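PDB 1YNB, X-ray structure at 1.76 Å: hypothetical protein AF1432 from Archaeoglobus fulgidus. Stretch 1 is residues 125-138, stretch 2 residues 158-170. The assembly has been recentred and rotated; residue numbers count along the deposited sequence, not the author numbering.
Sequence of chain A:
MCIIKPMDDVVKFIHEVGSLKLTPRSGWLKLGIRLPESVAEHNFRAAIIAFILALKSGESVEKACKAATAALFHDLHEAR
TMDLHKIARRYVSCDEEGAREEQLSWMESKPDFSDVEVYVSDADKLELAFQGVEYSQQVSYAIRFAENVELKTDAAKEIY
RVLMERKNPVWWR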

# COMPACT_ATOMS: atom_id res chain seq x y z
N LYS A 125 -16.62 -5.68 11.70
CA LYS A 125 -16.09 -6.81 12.51
C LYS A 125 -15.26 -7.82 11.72
O LYS A 125 -14.27 -8.37 12.21
N LEU A 126 -15.67 -8.14 10.50
CA LEU A 126 -14.90 -9.07 9.71
C LEU A 126 -13.54 -8.46 9.35
O LEU A 126 -12.55 -9.19 9.29
N GLU A 127 -13.52 -7.16 9.03
CA GLU A 127 -12.26 -6.50 8.67
C GLU A 127 -11.28 -6.66 9.86
O GLU A 127 -10.06 -6.97 9.70
N LEU A 128 -11.80 -6.38 11.05
CA LEU A 128 -11.01 -6.52 12.28
C LEU A 128 -10.49 -7.94 12.44
O LEU A 128 -9.31 -8.14 12.77
N ALA A 129 -11.35 -8.95 12.22
CA ALA A 129 -10.90 -10.34 12.33
C ALA A 129 -9.79 -10.64 11.31
O ALA A 129 -8.80 -11.29 11.63
N PHE A 130 -9.93 -10.18 10.07
CA PHE A 130 -8.87 -10.41 9.08
C PHE A 130 -7.55 -9.74 9.54
O PHE A 130 -6.47 -10.34 9.41
N GLN A 131 -7.66 -8.52 10.06
CA GLN A 131 -6.47 -7.76 10.48
C GLN A 131 -5.86 -8.43 11.73
O GLN A 131 -4.63 -8.41 11.93
N GLY A 132 -6.72 -9.05 12.52
CA GLY A 132 -6.26 -9.78 13.71
C GLY A 132 -5.43 -11.00 13.31
O GLY A 132 -4.36 -11.28 13.89
N VAL A 133 -5.92 -11.75 12.32
CA VAL A 133 -5.21 -12.92 11.80
C VAL A 133 -3.90 -12.47 11.18
O VAL A 133 -2.87 -13.13 11.37
N GLU A 134 -3.93 -11.36 10.44
CA GLU A 134 -2.69 -10.86 9.77
C GLU A 134 -1.67 -10.41 10.82
O GLU A 134 -0.48 -10.71 10.70
N TYR A 135 -2.12 -9.69 11.83
CA TYR A 135 -1.18 -9.22 12.86
C TYR A 135 -0.69 -10.32 13.80
O TYR A 135 0.36 -10.16 14.45
N SER A 136 -1.43 -11.42 13.89
CA SER A 136 -1.07 -12.53 14.78
C SER A 136 0.28 -13.13 14.41
O SER A 136 0.95 -13.72 15.26
N GLN A 137 0.70 -12.91 13.16
CA GLN A 137 1.99 -13.41 12.68
C GLN A 137 3.16 -12.62 13.31
O GLN A 137 4.31 -13.09 13.29
N GLN A 138 2.86 -11.43 13.86
CA GLN A 138 3.84 -10.54 14.52
C GLN A 138 3.70 -10.63 16.02
O GLN A 138 4.69 -10.70 16.76
N GLU A 158 -19.95 -17.30 6.94
CA GLU A 158 -19.26 -18.26 6.09
C GLU A 158 -17.82 -17.79 5.82
O GLU A 158 -16.85 -18.58 5.92
N ILE A 159 -17.66 -16.51 5.50
CA ILE A 159 -16.32 -15.96 5.22
C ILE A 159 -15.45 -16.07 6.49
O ILE A 159 -14.29 -16.44 6.44
N TYR A 160 -16.03 -15.72 7.63
CA TYR A 160 -15.33 -15.79 8.91
C TYR A 160 -14.89 -17.24 9.20
O TYR A 160 -13.76 -17.49 9.62
N ARG A 161 -15.78 -18.19 8.97
CA ARG A 161 -15.44 -19.59 9.23
C ARG A 161 -14.21 -20.01 8.43
O ARG A 161 -13.31 -20.66 8.96
N VAL A 162 -14.16 -19.65 7.14
CA VAL A 162 -13.02 -20.02 6.32
C VAL A 162 -11.76 -19.23 6.75
O VAL A 162 -10.67 -19.80 6.76
N LEU A 163 -11.93 -17.95 7.11
CA LEU A 163 -10.80 -17.12 7.57
C LEU A 163 -10.11 -17.86 8.73
O LEU A 163 -8.88 -17.97 8.76
N MET A 164 -10.92 -18.30 9.69
CA MET A 164 -10.36 -18.97 10.87
C MET A 164 -9.93 -20.41 10.66
O MET A 164 -9.10 -20.93 11.43
N GLU A 165 -10.48 -21.08 9.64
CA GLU A 165 -10.06 -22.45 9.34
C GLU A 165 -8.66 -22.36 8.74
O GLU A 165 -7.79 -23.15 9.09
N ARG A 166 -8.46 -21.39 7.86
CA ARG A 166 -7.19 -21.23 7.17
C ARG A 166 -6.11 -20.53 7.98
O ARG A 166 -4.95 -20.98 7.95
N LYS A 167 -6.49 -19.46 8.68
CA LYS A 167 -5.57 -18.60 9.43
C LYS A 167 -4.28 -18.47 8.63
O LYS A 167 -3.18 -18.68 9.11
N ASN A 168 -4.43 -18.10 7.37
CA ASN A 168 -3.28 -17.99 6.51
C ASN A 168 -3.36 -16.75 5.64
O ASN A 168 -3.99 -16.75 4.57
N PRO A 169 -2.69 -15.69 6.07
CA PRO A 169 -2.69 -14.42 5.34
C PRO A 169 -1.86 -14.37 4.06
O PRO A 169 -1.85 -13.36 3.36
N VAL A 170 -1.18 -15.46 3.76
CA VAL A 170 -0.38 -15.50 2.56
C VAL A 170 -1.33 -15.75 1.38
O VAL A 170 -1.79 -16.87 1.16

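The helices of the two stretches run side by side in the same direction, with an angle of 5° between their axes and a closest approach of 10.6 Å, and the contact between them is built almost wholly from apolar side chains. At its centre stands Leu163, whose CA-to-CB bond points toward the first stretch. Its chi1 is t (-161°), while chi2, at -136°, lies between wells. The side chain sits over one face of the Phe130 ring: Leu163 CG is 3.7 Å from the ring centroid and only 11° off the ring normal, a CH-pi contact. Phe130 leaves its helix sideways, but with chi1 at -92°, between wells, the end of the ring comes nearer the second helix. Its edge meets Ile159, with Phe130 CE1 3.8 Å from Ile159 CG2.

The two methyls of Leu163 reach further along the first helix. Leu163 CD1 lies 3.7 Å from Ala129 CB, and Leu163 CD2 lies 3.9 Å from Val133 CG2. Ala129 and Val133 both point toward the second stretch, one helical turn apart, so the leucine reaches both. Val133, in the t rotamer, also brings CG2 to 3.9 Å from Met164 SD; the methionine starts sideways and its m, m, m conformation carries its end inward.

Toward the N-terminal side, Leu126 continues the apolar seam. Leu126 starts sideways, with chi1 at -103° between wells and chi2 t, and its end comes nearer: Leu126 CD1 is 3.8 Å from Ile159 CG2 and Leu126 CD2 is 3.7 Å from Tyr160 CB. Ile159 points inward with chi1 m and chi2 t. The Tyr160 ring, chi1 t, presents its edge to Ala129, with CE1 4.0 Å from Ala129 CB; its hydroxyl is hydrogen-bonded elsewhere in the structure.

At Lys167 the chain leaves helical phi/psi with a positive phi, and two residues on Pro169 points toward the first stretch. Val133 CG1 packs 4.0 Å from Lys167 CA, against backbone rather than the lysine's side chain, whose end leads away and donates a hydrogen bond from Lys167 NZ to Met164 O (2.9 Å). Pro169 then meets the aliphatic parts of two polar residues: Pro169 CB is 3.7 Å from Glu134 CG, and Pro169 CG is 3.8 Å from Gln137 CG. The carboxylate of Glu134 is satisfied elsewhere in the structure.

No hydrogen bond crosses between the stretches; the side-chain hydrogen bonds near this end lie within one stretch or the other. Ser136 OG donates to Val133 O (2.7 Å), Val170 N to Asn168 OD1 (3.1 Å), and Arg166 NH1 makes a weak bond to Asn168 O (3.0 Å).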

# COMPACT_ATOMS: atom_id res chain seq x y z
CB LYS A 125 -17.26 -7.54 13.19
CG LYS A 125 -18.04 -6.66 14.13
CD LYS A 125 -19.15 -7.52 14.74
CE LYS A 125 -20.36 -6.72 15.16
NZ LYS A 125 -21.51 -7.69 15.24
CB LEU A 126 -15.58 -9.43 8.38
CG LEU A 126 -16.30 -10.77 8.22
CD1 LEU A 126 -16.61 -10.95 6.72
CD2 LEU A 126 -15.42 -11.96 8.71
CB GLU A 127 -12.50 -5.03 8.35
CG GLU A 127 -11.38 -4.38 7.49
CD GLU A 127 -10.04 -4.17 8.23
OE1 GLU A 127 -10.05 -3.73 9.41
OE2 GLU A 127 -8.98 -4.44 7.60
CB LEU A 128 -11.86 -6.14 13.51
CG LEU A 128 -11.24 -6.39 14.90
CD1 LEU A 128 -10.03 -5.48 15.14
CD2 LEU A 128 -12.29 -6.05 15.90
CB ALA A 129 -12.10 -11.33 12.13
CB PHE A 130 -9.23 -9.82 7.70
CG PHE A 130 -9.91 -10.80 6.79
CD1 PHE A 130 -11.27 -11.06 6.94
CD2 PHE A 130 -9.19 -11.46 5.82
CE1 PHE A 130 -11.91 -11.99 6.07
CE2 PHE A 130 -9.78 -12.37 4.96
CZ PHE A 130 -11.16 -12.65 5.08
CB GLN A 131 -6.81 -6.30 10.76
CG GLN A 131 -5.56 -5.43 11.04
CD GLN A 131 -4.52 -5.44 9.90
OE1 GLN A 131 -4.72 -4.78 8.87
NE2 GLN A 131 -3.41 -6.17 10.10
CB VAL A 133 -6.05 -13.67 10.76
CG1 VAL A 133 -5.22 -14.70 9.99
CG2 VAL A 133 -7.18 -14.43 11.48
CB GLU A 134 -3.04 -9.70 8.83
CG GLU A 134 -3.81 -10.24 7.63
CD GLU A 134 -4.77 -9.23 6.98
OE1 GLU A 134 -5.46 -9.66 6.02
OE2 GLU A 134 -4.83 -8.05 7.40
CB TYR A 135 -1.79 -8.09 13.69
CG TYR A 135 -1.83 -6.72 13.03
CD1 TYR A 135 -0.85 -6.34 12.08
CD2 TYR A 135 -2.75 -5.76 13.42
CE1 TYR A 135 -0.80 -5.04 11.57
CE2 TYR A 135 -2.72 -4.45 12.91
CZ TYR A 135 -1.74 -4.10 11.99
OH TYR A 135 -1.68 -2.84 11.48
CB SER A 136 -2.15 -13.63 14.78
OG SER A 136 -2.12 -14.41 13.60
CB GLN A 137 2.06 -13.33 11.16
CG GLN A 137 0.73 -13.72 10.46
CD GLN A 137 0.27 -15.15 10.76
OE1 GLN A 137 -0.86 -15.37 11.21
NE2 GLN A 137 1.15 -16.12 10.51
CB GLN A 138 3.58 -9.07 14.22
CG GLN A 138 4.05 -8.53 12.92
CD GLN A 138 3.40 -7.15 12.64
OE1 GLN A 138 3.53 -6.18 13.42
NE2 GLN A 138 2.68 -7.07 11.53
CB GLU A 158 -20.05 -18.41 4.78
CG GLU A 158 -19.49 -19.43 3.76
CD GLU A 158 -20.50 -19.83 2.64
OE1 GLU A 158 -21.39 -19.03 2.25
OE2 GLU A 158 -20.39 -20.97 2.12
CB ILE A 159 -16.43 -14.48 4.80
CG1 ILE A 159 -17.00 -14.40 3.38
CG2 ILE A 159 -15.03 -13.80 4.77
CD1 ILE A 159 -17.22 -12.97 2.95
CB TYR A 160 -16.26 -15.31 10.02
CG TYR A 160 -15.69 -15.40 11.40
CD1 TYR A 160 -14.60 -14.62 11.78
CD2 TYR A 160 -16.23 -16.28 12.34
CE1 TYR A 160 -14.05 -14.71 13.05
CE2 TYR A 160 -15.68 -16.38 13.64
CZ TYR A 160 -14.59 -15.58 13.98
OH TYR A 160 -14.06 -15.64 15.26
CB ARG A 161 -16.63 -20.52 8.91
CG ARG A 161 -16.28 -21.99 9.16
CD ARG A 161 -17.41 -22.95 8.92
NE ARG A 161 -17.02 -24.32 9.28
CZ ARG A 161 -17.76 -25.40 9.01
NH1 ARG A 161 -18.93 -25.27 8.39
NH2 ARG A 161 -17.35 -26.61 9.38
CB VAL A 162 -13.32 -19.81 4.80
CG1 VAL A 162 -12.07 -20.08 3.95
CG2 VAL A 162 -14.42 -20.80 4.40
CB LEU A 163 -11.30 -15.79 8.14
CG LEU A 163 -10.49 -14.49 8.35
CD1 LEU A 163 -10.83 -13.89 9.73
CD2 LEU A 163 -9.01 -14.66 8.07
CB MET A 164 -11.35 -18.84 12.04
CG MET A 164 -11.72 -17.36 12.43
SD MET A 164 -10.27 -16.33 12.86
CE MET A 164 -10.06 -16.81 14.66
CB GLU A 165 -10.95 -23.10 8.28
CG GLU A 165 -12.34 -23.47 8.76
CD GLU A 165 -13.11 -24.20 7.68
OE1 GLU A 165 -13.28 -23.64 6.55
OE2 GLU A 165 -13.55 -25.34 7.95
CB ARG A 166 -7.36 -20.42 5.87
CG ARG A 166 -8.28 -21.03 4.81
CD ARG A 166 -8.36 -20.13 3.53
NE ARG A 166 -7.08 -19.99 2.83
CZ ARG A 166 -6.27 -18.92 2.89
NH1 ARG A 166 -6.62 -17.87 3.63
NH2 ARG A 166 -5.11 -18.90 2.23
CB LYS A 167 -5.29 -19.13 10.83
CG LYS A 167 -6.48 -18.96 11.78
CD LYS A 167 -6.05 -19.14 13.24
CE LYS A 167 -7.24 -19.20 14.19
NZ LYS A 167 -7.98 -20.47 14.07
CB ASN A 168 -3.16 -19.25 5.68
CG ASN A 168 -2.08 -19.14 4.65
OD1 ASN A 168 -1.11 -18.40 4.84
ND2 ASN A 168 -2.22 -19.89 3.56
CB PRO A 169 -2.25 -13.42 6.41
CG PRO A 169 -1.37 -14.21 7.30
CD PRO A 169 -1.98 -15.59 7.35
CB VAL A 170 0.65 -16.61 2.64
CG1 VAL A 170 1.50 -16.60 1.43
CG2 VAL A 170 1.46 -16.43 3.91